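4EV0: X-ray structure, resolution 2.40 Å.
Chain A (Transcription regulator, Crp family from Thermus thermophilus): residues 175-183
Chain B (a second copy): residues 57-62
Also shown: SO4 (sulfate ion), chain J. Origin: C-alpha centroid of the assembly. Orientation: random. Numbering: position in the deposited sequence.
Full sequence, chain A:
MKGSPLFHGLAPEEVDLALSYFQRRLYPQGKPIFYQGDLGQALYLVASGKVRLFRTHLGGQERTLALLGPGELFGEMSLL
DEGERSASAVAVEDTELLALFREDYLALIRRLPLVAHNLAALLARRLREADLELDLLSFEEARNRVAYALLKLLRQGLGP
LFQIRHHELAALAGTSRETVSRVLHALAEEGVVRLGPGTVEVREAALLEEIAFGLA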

ATOM      1  N   THR A 175      -3.873 -15.509  14.014  1.00 51.51           N
ATOM      2  CA  THR A 175      -2.545 -15.407  13.439  1.00 54.60           C
ATOM      3  C   THR A 175      -1.792 -16.717  13.654  1.00 58.60           C
ATOM      4  O   THR A 175      -2.355 -17.688  14.153  1.00 60.23           O
ATOM      5  CB  THR A 175      -1.767 -14.198  14.028  1.00 51.92           C
ATOM      6  OG1 THR A 175      -0.430 -14.181  13.511  1.00 55.63           O
ATOM      7  CG2 THR A 175      -1.708 -14.282  15.531  1.00 48.67           C
ATOM      8  N   SER A 176      -0.526 -16.747  13.268  1.00 41.48           N
ATOM      9  CA  SER A 176       0.258 -17.960  13.416  1.00 46.17           C
ATOM     10  C   SER A 176       1.025 -17.898  14.718  1.00 45.12           C
ATOM     11  O   SER A 176       1.166 -16.826  15.315  1.00 42.89           O
ATOM     12  CB  SER A 176       1.225 -18.132  12.239  1.00 48.74           C
ATOM     13  OG  SER A 176       2.300 -17.218  12.343  1.00 49.41           O
ATOM     14  N   ARG A 177       1.519 -19.047  15.145  1.00 52.63           N
ATOM     15  CA  ARG A 177       2.259 -19.174  16.390  1.00 54.49           C
ATOM     16  C   ARG A 177       3.560 -18.376  16.340  1.00 51.87           C
ATOM     17  O   ARG A 177       3.909 -17.697  17.308  1.00 49.21           O
ATOM     18  CB  ARG A 177       2.565 -20.663  16.666  1.00 58.99           C
ATOM     19  CG  ARG A 177       2.943 -20.989  18.105  1.00 59.72           C
ATOM     20  CD  ARG A 177       4.400 -20.704  18.405  1.00 60.31           C
ATOM     21  NE  ARG A 177       5.278 -21.428  17.496  1.00 67.55           N
ATOM     22  CZ  ARG A 177       6.559 -21.133  17.289  1.00 68.90           C
ATOM     23  NH1 ARG A 177       7.113 -20.106  17.925  1.00 65.23           N
ATOM     24  NH2 ARG A 177       7.285 -21.864  16.444  1.00 71.06           N
ATOM     25  N   GLU A 178       4.290 -18.491  15.233  1.00 51.62           N
ATOM     26  CA  GLU A 178       5.534 -17.751  15.048  1.00 51.43           C
ATOM     27  C   GLU A 178       5.321 -16.233  15.151  1.00 47.88           C
ATOM     28  O   GLU A 178       6.097 -15.522  15.811  1.00 45.91           O
ATOM     29  CB  GLU A 178       6.164 -18.106  13.703  1.00 55.35           C
ATOM     30  CG  GLU A 178       7.466 -17.370  13.397  1.00 59.09           C
ATOM     31  CD  GLU A 178       8.594 -17.693  14.373  1.00 62.50           C
ATOM     32  OE1 GLU A 178       8.669 -18.854  14.849  1.00 67.73           O
ATOM     33  OE2 GLU A 178       9.410 -16.787  14.662  1.00 61.37           O
ATOM     34  N   THR A 179       4.248 -15.744  14.531  1.00 53.34           N
ATOM     35  CA  THR A 179       3.944 -14.324  14.573  1.00 47.69           C
ATOM     36  C   THR A 179       3.611 -13.888  15.989  1.00 44.85           C
ATOM     37  O   THR A 179       4.048 -12.795  16.422  1.00 41.60           O
ATOM     38  CB  THR A 179       2.777 -13.955  13.636  1.00 48.27           C
ATOM     39  OG1 THR A 179       3.215 -13.991  12.274  1.00 49.12           O
ATOM     40  CG2 THR A 179       2.256 -12.560  13.951  1.00 42.78           C
ATOM     41  N   VAL A 180       2.842 -14.722  16.705  1.00 45.86           N
ATOM     42  CA  VAL A 180       2.463 -14.417  18.091  1.00 42.52           C
ATOM     43  C   VAL A 180       3.703 -14.299  18.961  1.00 44.31           C
ATOM     44  O   VAL A 180       3.824 -13.370  19.766  1.00 40.99           O
ATOM     45  CB  VAL A 180       1.514 -15.484  18.725  1.00 45.78           C
ATOM     46  CG1 VAL A 180       1.672 -15.502  20.224  1.00 44.20           C
ATOM     47  CG2 VAL A 180       0.077 -15.193  18.380  1.00 43.37           C
ATOM     48  N   SER A 181       4.630 -15.235  18.784  1.00 49.78           N
ATOM     49  CA  SER A 181       5.866 -15.219  19.549  1.00 52.92           C
ATOM     50  C   SER A 181       6.616 -13.912  19.301  1.00 51.44           C
ATOM     51  O   SER A 181       7.129 -13.278  20.230  1.00 50.68           O
ATOM     52  CB  SER A 181       6.726 -16.431  19.188  1.00 62.04           C
ATOM     53  OG  SER A 181       8.102 -16.213  19.479  1.00 66.47           O
ATOM     54  N   ARG A 182       6.650 -13.496  18.044  1.00 53.85           N
ATOM     55  CA  ARG A 182       7.260 -12.218  17.706  1.00 52.37           C
ATOM     56  C   ARG A 182       6.490 -11.025  18.292  1.00 50.75           C
ATOM     57  O   ARG A 182       7.095 -10.103  18.853  1.00 52.21           O
ATOM     58  CB  ARG A 182       7.433 -12.099  16.195  1.00 54.92           C
ATOM     59  CG  ARG A 182       8.620 -12.896  15.707  1.00 62.12           C
ATOM     60  CD  ARG A 182       8.557 -13.206  14.234  1.00 65.67           C
ATOM     61  NE  ARG A 182       9.655 -14.096  13.870  1.00 72.58           N
ATOM     62  CZ  ARG A 182      10.890 -13.683  13.589  1.00 77.70           C
ATOM     63  NH1 ARG A 182      11.183 -12.383  13.622  1.00 74.59           N
ATOM     64  NH2 ARG A 182      11.834 -14.567  13.266  1.00 81.07           N
ATOM     65  N   VAL A 183       5.163 -11.045  18.188  1.00 46.81           N
ATOM     66  CA  VAL A 183       4.363  -9.964  18.742  1.00 42.72           C
ATOM     67  C   VAL A 183       4.567  -9.886  20.261  1.00 43.31           C
ATOM     68  O   VAL A 183       4.781  -8.798  20.813  1.00 41.79           O
ATOM     69  CB  VAL A 183       2.861 -10.154  18.428  1.00 40.72           C
ATOM     70  CG1 VAL A 183       2.032  -9.289  19.337  1.00 36.98           C
ATOM     71  CG2 VAL A 183       2.570  -9.859  16.965  1.00 40.88           C
TER
ATOM     72  N   HIS B  57       9.055 -13.480   5.332  1.00 69.01           N
ATOM     73  CA  HIS B  57       9.382 -12.667   6.494  1.00 72.29           C
ATOM     74  C   HIS B  57       8.914 -13.372   7.784  1.00 74.67           C
ATOM     75  O   HIS B  57       8.303 -14.445   7.731  1.00 74.02           O
ATOM     76  CB  HIS B  57       8.762 -11.269   6.355  1.00 70.56           C
ATOM     77  CG  HIS B  57       7.260 -11.251   6.438  1.00 70.46           C
ATOM     78  ND1 HIS B  57       6.558 -10.163   6.914  1.00 70.14           N
ATOM     79  CD2 HIS B  57       6.332 -12.181   6.108  1.00 69.69           C
ATOM     80  CE1 HIS B  57       5.262 -10.429   6.881  1.00 69.23           C
ATOM     81  NE2 HIS B  57       5.096 -11.647   6.402  1.00 69.54           N
ATOM     82  N   LEU B  58       9.227 -12.779   8.933  1.00 65.22           N
ATOM     83  CA  LEU B  58       8.735 -13.249  10.233  1.00 67.85           C
ATOM     84  C   LEU B  58       9.069 -14.719  10.550  1.00 69.62           C
ATOM     85  O   LEU B  58       8.181 -15.525  10.830  1.00 68.57           O
ATOM     86  CB  LEU B  58       7.228 -12.969  10.390  1.00 66.01           C
ATOM     87  CG  LEU B  58       6.817 -11.487  10.380  1.00 64.69           C
ATOM     88  CD1 LEU B  58       5.305 -11.307  10.262  1.00 60.46           C
ATOM     89  CD2 LEU B  58       7.357 -10.727  11.596  1.00 67.38           C
ATOM     90  N   GLY B  59      10.356 -15.052  10.522  1.00 83.49           N
ATOM     91  CA  GLY B  59      10.787 -16.390  10.870  1.00 85.27           C
ATOM     92  C   GLY B  59      10.458 -17.385   9.780  1.00 84.44           C
ATOM     93  O   GLY B  59      10.153 -18.549  10.059  1.00 85.18           O
ATOM     94  N   GLY B  60      10.513 -16.916   8.534  1.00 69.51           N
ATOM     95  CA  GLY B  60      10.293 -17.760   7.372  1.00 65.43           C
ATOM     96  C   GLY B  60       8.840 -17.991   6.998  1.00 63.43           C
ATOM     97  O   GLY B  60       8.486 -19.063   6.523  1.00 65.50           O
ATOM     98  N   GLN B  61       7.984 -16.998   7.208  1.00 58.97           N
ATOM     99  CA  GLN B  61       6.586 -17.154   6.827  1.00 56.86           C
ATOM    100  C   GLN B  61       6.369 -16.520   5.469  1.00 55.10           C
ATOM    101  O   GLN B  61       7.073 -15.577   5.093  1.00 54.84           O
ATOM    102  CB  GLN B  61       5.661 -16.528   7.858  1.00 56.57           C
ATOM    103  CG  GLN B  61       5.819 -17.103   9.247  1.00 60.24           C
ATOM    104  CD  GLN B  61       4.830 -16.485  10.227  1.00 62.68           C
ATOM    105  OE1 GLN B  61       3.699 -16.952  10.359  1.00 61.36           O
ATOM    106  NE2 GLN B  61       5.250 -15.422  10.905  1.00 62.94           N
ATOM    107  N   GLU B  62       5.416 -17.038   4.708  1.00 68.88           N
ATOM    108  CA  GLU B  62       5.207 -16.456   3.399  1.00 65.81           C
ATOM    109  C   GLU B  62       3.889 -15.718   3.214  1.00 65.65           C
ATOM    110  O   GLU B  62       2.820 -16.174   3.614  1.00 66.54           O
ATOM    111  CB  GLU B  62       5.528 -17.427   2.249  1.00 64.96           C
ATOM    112  CG  GLU B  62       4.979 -18.803   2.352  1.00 67.88           C
ATOM    113  CD  GLU B  62       5.301 -19.629   1.107  1.00 69.94           C
ATOM    114  OE1 GLU B  62       6.458 -20.114   0.963  1.00 67.74           O
ATOM    115  OE2 GLU B  62       4.388 -19.778   0.262  1.00 69.47           O
TER
HETATM  116  S   SO4 J 304      10.975  -9.880   9.554  0.50 67.03           S
HETATM  117  O1  SO4 J 304       9.903  -8.932   9.232  0.50 67.44           O
HETATM  118  O2  SO4 J 304      12.163  -9.164  10.009  0.50 68.23           O
HETATM  119  O3  SO4 J 304      10.547 -10.758  10.635  0.50 66.11           O
HETATM  120  O4  SO4 J 304      11.318 -10.659   8.359  0.50 66.09           O

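The N-terminal two turns of a helix in chain A, beginning at Arg177(A) and capped by Ser176(A), pack against a tight turn in chain B. The helix carries regular i to i+4 bonds, among them Val180(A) N to Ser176(A) O at 3.0 Å and Val183(A) N to Thr179(A) O at 2.7 Å. The turn is closed by two reciprocal backbone bonds, His57(B) N to Gln61(B) O (2.9 Å) and Gln61(B) N to His57(B) O (2.6 Å); between them Leu58(B), Gly59(B) and Gly60(B) all adopt positive phi. The CA atoms come nearest at Thr179(A) and Leu58(B), where Thr179(A) CA lies 6.6 Å from Leu58(B) CA. Gly59(B) suits this spot twice over: positive phi favours glycine, and an ideal CB would fall 2.6 Å from Glu178(A) OE2, a clash.

Gln61(B) supplies both hydrogen bonds between the stretches. Its OE1 accepts from Ser176(A) OG at a very short 2.4 Å, while its NE2 donates to Thr179(A) OG1 at 2.8 Å and, within its own turn, to Leu58(B) O at 2.9 Å. The amide thus joins the helix start to the turn. Ser176(A) OG also caps the helix, accepting from Thr179(A) N at 3.3 Å, so one hydroxyl serves both the cap and the interface.

One helical turn on, Arg182(A) NE forms a salt bridge with Glu178(A) OE2 at 2.8 Å. This pairing accompanies a guanidinium that lays one face over the Leu58(B)–Gly59(B) peptide, with Arg182(A) NE 3.4 Å from Leu58(B) C. Arg182(A) NH2 and Gly59(B) N, 3.2 Å apart, are both donors and form no hydrogen bond. Aliphatic packing adds to the contact, with Arg182(A) CD 3.8 Å from Leu58(B) CD2. A sulfate, probably from the crystallisation liquor, accepts from Leu58(B) N through O4 at 3.0 Å; its O3 lies 3.5 Å from Arg182(A) NH1.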